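Local coordinates for protein 3-dehydroquinate dehydratase (Geobacillus kaustophilus, PDB 2YR1) that probably catalyses the cis-dehydration of 3-dehydroquinate to 3-dehydroshikimate, the third step of the chorismate pathway, through a Schiff-base intermediate, at residues G151-R163 with V187-L199. Sequence-based numbering, arbitrary orientation.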
loop_
_atom_site.group_PDB
_atom_site.type_symbol
_atom_site.label_atom_id
_atom_site.label_comp_id
_atom_site.label_asym_id
_atom_site.label_seq_id
_atom_site.Cartn_x
_atom_site.Cartn_y
_atom_site.Cartn_z
ATOM N N GLY A 151 19.337 -0.243 -7.959
ATOM C CA GLY A 151 18.364 -1.251 -8.309
ATOM C C GLY A 151 17.854 -1.955 -7.080
ATOM O O GLY A 151 18.112 -1.523 -5.965
ATOM N N THR A 152 17.141 -3.054 -7.299
ATOM C CA THR A 152 16.565 -3.841 -6.221
ATOM C C THR A 152 17.076 -5.282 -6.315
ATOM O O THR A 152 16.700 -6.035 -7.217
ATOM C CB THR A 152 15.032 -3.814 -6.324
ATOM O OG1 THR A 152 14.588 -2.460 -6.203
ATOM C CG2 THR A 152 14.387 -4.682 -5.233
ATOM N N PRO A 153 17.971 -5.674 -5.395
ATOM C CA PRO A 153 18.491 -7.049 -5.433
ATOM C C PRO A 153 17.413 -8.090 -5.162
ATOM O O PRO A 153 16.281 -7.754 -4.807
ATOM C CB PRO A 153 19.597 -7.048 -4.373
ATOM C CG PRO A 153 19.305 -5.883 -3.520
ATOM C CD PRO A 153 18.701 -4.848 -4.425
ATOM N N ARG A 154 17.754 -9.361 -5.338
ATOM C CA ARG A 154 16.767 -10.402 -5.108
ATOM C C ARG A 154 16.368 -10.489 -3.639
ATOM O O ARG A 154 17.137 -10.122 -2.755
ATOM C CB ARG A 154 17.295 -11.748 -5.587
ATOM C CG ARG A 154 16.222 -12.816 -5.613
ATOM C CD ARG A 154 16.698 -14.059 -6.339
ATOM N NE ARG A 154 15.574 -14.805 -6.901
ATOM C CZ ARG A 154 15.692 -15.749 -7.833
ATOM N NH1 ARG A 154 16.892 -16.074 -8.313
ATOM N NH2 ARG A 154 14.606 -16.358 -8.295
ATOM N N LYS A 155 15.153 -10.968 -3.395
ATOM C CA LYS A 155 14.628 -11.126 -2.045
ATOM C C LYS A 155 15.631 -11.844 -1.134
ATOM O O LYS A 155 15.799 -11.469 0.016
ATOM C CB LYS A 155 13.321 -11.916 -2.079
ATOM C CG LYS A 155 12.833 -12.326 -0.711
ATOM C CD LYS A 155 11.924 -13.546 -0.775
ATOM C CE LYS A 155 12.700 -14.838 -1.077
ATOM N NZ LYS A 155 13.830 -15.132 -0.138
ATOM N N GLU A 156 16.301 -12.871 -1.644
ATOM C CA GLU A 156 17.293 -13.601 -0.835
ATOM C C GLU A 156 18.420 -12.700 -0.314
ATOM O O GLU A 156 18.887 -12.847 0.811
ATOM C CB GLU A 156 17.918 -14.733 -1.661
ATOM C CG GLU A 156 18.371 -15.915 -0.815
ATOM C CD GLU A 156 19.861 -15.911 -0.444
ATOM O OE1 GLU A 156 20.367 -14.865 0.045
ATOM O OE2 GLU A 156 20.523 -16.977 -0.625
ATOM N N THR A 157 18.879 -11.790 -1.157
ATOM C CA THR A 157 19.962 -10.879 -0.793
ATOM C C THR A 157 19.505 -9.926 0.305
ATOM O O THR A 157 20.232 -9.675 1.263
ATOM C CB THR A 157 20.409 -10.087 -2.027
ATOM O OG1 THR A 157 20.654 -11.010 -3.092
ATOM C CG2 THR A 157 21.686 -9.317 -1.761
ATOM N N LEU A 158 18.283 -9.412 0.169
ATOM C CA LEU A 158 17.732 -8.485 1.157
ATOM C C LEU A 158 17.542 -9.202 2.489
ATOM O O LEU A 158 17.837 -8.653 3.560
ATOM C CB LEU A 158 16.397 -7.916 0.645
ATOM C CG LEU A 158 16.546 -7.120 -0.659
ATOM C CD1 LEU A 158 15.203 -6.547 -1.093
ATOM C CD2 LEU A 158 17.582 -6.008 -0.465
ATOM N N LEU A 159 17.042 -10.430 2.424
ATOM C CA LEU A 159 16.840 -11.206 3.642
ATOM C C LEU A 159 18.202 -11.480 4.320
ATOM O O LEU A 159 18.332 -11.323 5.530
ATOM C CB LEU A 159 16.107 -12.508 3.315
ATOM C CG LEU A 159 15.874 -13.446 4.508
ATOM C CD1 LEU A 159 15.239 -12.684 5.671
ATOM C CD2 LEU A 159 14.981 -14.608 4.058
ATOM N N ALA A 160 19.208 -11.859 3.533
ATOM C CA ALA A 160 20.543 -12.122 4.060
ATOM C C ALA A 160 21.147 -10.871 4.709
ATOM O O ALA A 160 21.740 -10.953 5.790
ATOM C CB ALA A 160 21.457 -12.635 2.943
ATOM N N ASP A 161 20.988 -9.709 4.066
ATOM C CA ASP A 161 21.496 -8.455 4.632
ATOM C C ASP A 161 20.951 -8.194 6.024
ATOM O O ASP A 161 21.691 -7.842 6.934
ATOM C CB ASP A 161 21.127 -7.239 3.759
ATOM C CG ASP A 161 21.924 -7.172 2.473
ATOM O OD1 ASP A 161 23.119 -7.554 2.470
ATOM O OD2 ASP A 161 21.353 -6.710 1.462
ATOM N N MET A 162 19.643 -8.361 6.187
ATOM C CA MET A 162 19.020 -8.109 7.470
ATOM C C MET A 162 19.414 -9.165 8.504
ATOM O O MET A 162 19.566 -8.862 9.681
ATOM C CB MET A 162 17.493 -8.038 7.315
ATOM C CG MET A 162 17.023 -6.730 6.681
ATOM S SD MET A 162 15.250 -6.576 6.434
ATOM C CE MET A 162 14.997 -7.565 4.922
ATOM N N ARG A 163 19.573 -10.408 8.073
ATOM C CA ARG A 163 19.965 -11.441 9.018
ATOM C C ARG A 163 21.358 -11.126 9.549
ATOM O O ARG A 163 21.612 -11.256 10.738
ATOM C CB ARG A 163 19.956 -12.823 8.353
ATOM C CG ARG A 163 18.564 -13.339 8.028
ATOM C CD ARG A 163 18.487 -14.841 8.235
ATOM N NE ARG A 163 19.219 -15.568 7.208
ATOM C CZ ARG A 163 19.902 -16.691 7.428
ATOM N NH1 ARG A 163 19.949 -17.212 8.646
ATOM N NH2 ARG A 163 20.537 -17.290 6.429
ATOM N N VAL A 187 8.968 -7.133 -4.186
ATOM C CA VAL A 187 10.138 -7.872 -3.689
ATOM C C VAL A 187 10.586 -7.263 -2.326
ATOM O O VAL A 187 10.841 -7.981 -1.340
ATOM C CB VAL A 187 11.310 -7.780 -4.694
ATOM C CG1 VAL A 187 12.602 -8.199 -4.051
ATOM C CG2 VAL A 187 11.002 -8.646 -5.893
ATOM N N LEU A 188 10.672 -5.938 -2.270
ATOM C CA LEU A 188 11.066 -5.278 -1.026
ATOM C C LEU A 188 10.094 -5.576 0.125
ATOM O O LEU A 188 10.516 -5.759 1.273
ATOM C CB LEU A 188 11.155 -3.765 -1.193
ATOM C CG LEU A 188 11.433 -3.215 0.216
ATOM C CD1 LEU A 188 12.922 -3.260 0.473
ATOM C CD2 LEU A 188 10.870 -1.850 0.414
ATOM N N LEU A 189 8.798 -5.599 -0.162
ATOM C CA LEU A 189 7.821 -5.886 0.901
ATOM C C LEU A 189 7.902 -7.359 1.314
ATOM O O LEU A 189 7.818 -7.695 2.499
ATOM C CB LEU A 189 6.402 -5.546 0.426
ATOM C CG LEU A 189 6.135 -4.065 0.131
ATOM C CD1 LEU A 189 4.692 -3.882 -0.330
ATOM C CD2 LEU A 189 6.406 -3.230 1.373
ATOM N N GLN A 190 8.080 -8.240 0.338
ATOM C CA GLN A 190 8.181 -9.674 0.632
ATOM C C GLN A 190 9.381 -9.932 1.534
ATOM O O GLN A 190 9.308 -10.712 2.475
ATOM C CB GLN A 190 8.364 -10.479 -0.656
ATOM C CG GLN A 190 7.237 -10.359 -1.653
ATOM C CD GLN A 190 7.700 -10.664 -3.073
ATOM O OE1 GLN A 190 8.310 -11.711 -3.324
ATOM N NE2 GLN A 190 7.414 -9.753 -4.008
ATOM N N ALA A 191 10.514 -9.322 1.211
ATOM C CA ALA A 191 11.704 -9.516 2.032
ATOM C C ALA A 191 11.472 -8.972 3.441
ATOM O O ALA A 191 11.978 -9.524 4.418
ATOM C CB ALA A 191 12.918 -8.817 1.409
ATOM N N THR A 192 10.745 -7.867 3.538
ATOM C CA THR A 192 10.482 -7.261 4.834
ATOM C C THR A 192 9.690 -8.230 5.695
ATOM O O THR A 192 10.066 -8.514 6.837
ATOM C CB THR A 192 9.689 -5.953 4.676
ATOM O OG1 THR A 192 10.432 -5.060 3.828
ATOM C CG2 THR A 192 9.453 -5.299 6.034
ATOM N N GLU A 193 8.598 -8.736 5.126
ATOM C CA GLU A 193 7.721 -9.681 5.809
ATOM C C GLU A 193 8.453 -10.979 6.170
ATOM O O GLU A 193 8.243 -11.555 7.247
ATOM C CB GLU A 193 6.494 -9.982 4.919
ATOM C CG GLU A 193 5.446 -10.923 5.541
ATOM C CD GLU A 193 4.849 -10.402 6.856
ATOM O OE1 GLU A 193 4.528 -9.199 6.956
ATOM O OE2 GLU A 193 4.686 -11.208 7.797
ATOM N N GLU A 194 9.301 -11.459 5.277
ATOM C CA GLU A 194 10.050 -12.675 5.607
ATOM C C GLU A 194 11.046 -12.394 6.728
ATOM O O GLU A 194 11.185 -13.190 7.649
ATOM C CB GLU A 194 10.788 -13.209 4.396
ATOM C CG GLU A 194 9.912 -14.003 3.487
ATOM C CD GLU A 194 10.583 -14.329 2.174
ATOM O OE1 GLU A 194 11.824 -14.175 2.076
ATOM O OE2 GLU A 194 9.866 -14.736 1.235
ATOM N N ALA A 195 11.726 -11.255 6.651
ATOM C CA ALA A 195 12.704 -10.888 7.671
ATOM C C ALA A 195 12.035 -10.719 9.032
ATOM O O ALA A 195 12.579 -11.107 10.073
ATOM C CB ALA A 195 13.413 -9.602 7.262
ATOM N N ARG A 196 10.837 -10.156 9.008
ATOM C CA ARG A 196 10.058 -9.898 10.211
ATOM C C ARG A 196 9.806 -11.161 11.024
ATOM O O ARG A 196 9.814 -11.139 12.255
ATOM C CB ARG A 196 8.731 -9.269 9.803
ATOM C CG ARG A 196 7.752 -9.058 10.925
ATOM C CD ARG A 196 6.362 -8.942 10.317
ATOM N NE ARG A 196 5.572 -7.975 11.055
ATOM C CZ ARG A 196 4.399 -7.520 10.657
ATOM N NH1 ARG A 196 3.872 -7.945 9.515
ATOM N NH2 ARG A 196 3.761 -6.637 11.406
ATOM N N ARG A 197 9.581 -12.255 10.317
ATOM C CA ARG A 197 9.338 -13.541 10.936
ATOM C C ARG A 197 10.628 -14.244 11.370
ATOM O O ARG A 197 10.583 -15.175 12.171
ATOM C CB ARG A 197 8.564 -14.424 9.960
ATOM C CG ARG A 197 7.082 -14.137 9.976
ATOM C CD ARG A 197 6.413 -14.685 8.759
ATOM N NE ARG A 197 4.991 -14.938 8.979
ATOM C CZ ARG A 197 4.147 -14.070 9.522
ATOM N NH1 ARG A 197 4.581 -12.877 9.914
ATOM N NH2 ARG A 197 2.864 -14.387 9.655
ATOM N N GLU A 198 11.770 -13.786 10.853
ATOM C CA GLU A 198 13.065 -14.397 11.169
ATOM C C GLU A 198 13.892 -13.674 12.239
ATOM O O GLU A 198 14.562 -14.329 13.044
ATOM C CB GLU A 198 13.900 -14.532 9.891
ATOM C CG GLU A 198 15.214 -15.284 10.059
ATOM C CD GLU A 198 15.037 -16.795 10.193
ATOM O OE1 GLU A 198 14.695 -17.461 9.195
ATOM O OE2 GLU A 198 15.242 -17.318 11.305
ATOM N N LEU A 199 13.846 -12.338 12.261
ATOM C CA LEU A 199 14.617 -11.559 13.233
ATOM C C LEU A 199 13.889 -11.210 14.526
ATOM O O LEU A 199 12.664 -11.136 14.571
ATOM C CB LEU A 199 15.125 -10.255 12.600
ATOM C CG LEU A 199 15.798 -10.340 11.229
ATOM C CD1 LEU A 199 16.672 -9.120 11.031
ATOM C CD2 LEU A 199 16.612 -11.600 11.114
#
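Helix 155-163 and helix 187-198 run in the same general direction, 40° apart, with a closest approach of 8.9 Å between their axes, and the backbones come nearest in CA position at Lys155 and Ala191. The pair illustrates how consecutive outer helices pack in the TIM barrel of the type I dehydroquinases: strand 172-177 runs between them in sequence, making two successive beta-alpha units. In this pair the alanines of 187-198 meet leucine and methionine side chains of 155-163. Ala191 and Ala195, one turn apart, supply the low surface. The CB of Leu158 sits on the CB of Ala191 at 3.7 Å, while the isobutyl end of Leu159 comes in from the flank, its CD1 3.7 Å from the CA of Ala195. Deeper in, SD and CE of Met162 both lie against the CB of Ala195, and the bend at the last torsion (chi3 -79°) swings CE toward the O of Ala191; CE and the CB of Ala195 are pressed to 3.5 Å, tight for two carbons. Met162 also touches Val175 and Thr205 on the barrel strands, and its side chain lies about 7 Å from that of Lys174, the predicted Schiff-base lysine.

Toward the outer side the packing gives way to charge. Lys155 crosses Glu194 at about a right angle, and bends at chi3 and chi4 bring its NZ to OE1 of Glu194 at 3.1 Å, on the syn lone pair. A methionine in place of Lys155 would probably leave the Glu194 carboxylate without its charged partner on the neighbouring helix. At the start of the contact, Val187 packs CG1 against the entry to helix 155-163, near the O of Pro153 and 3.8 Å from the backbone N of Lys155; at the far end, Leu199 lays CD2 4.0 Å from the CG of Arg163.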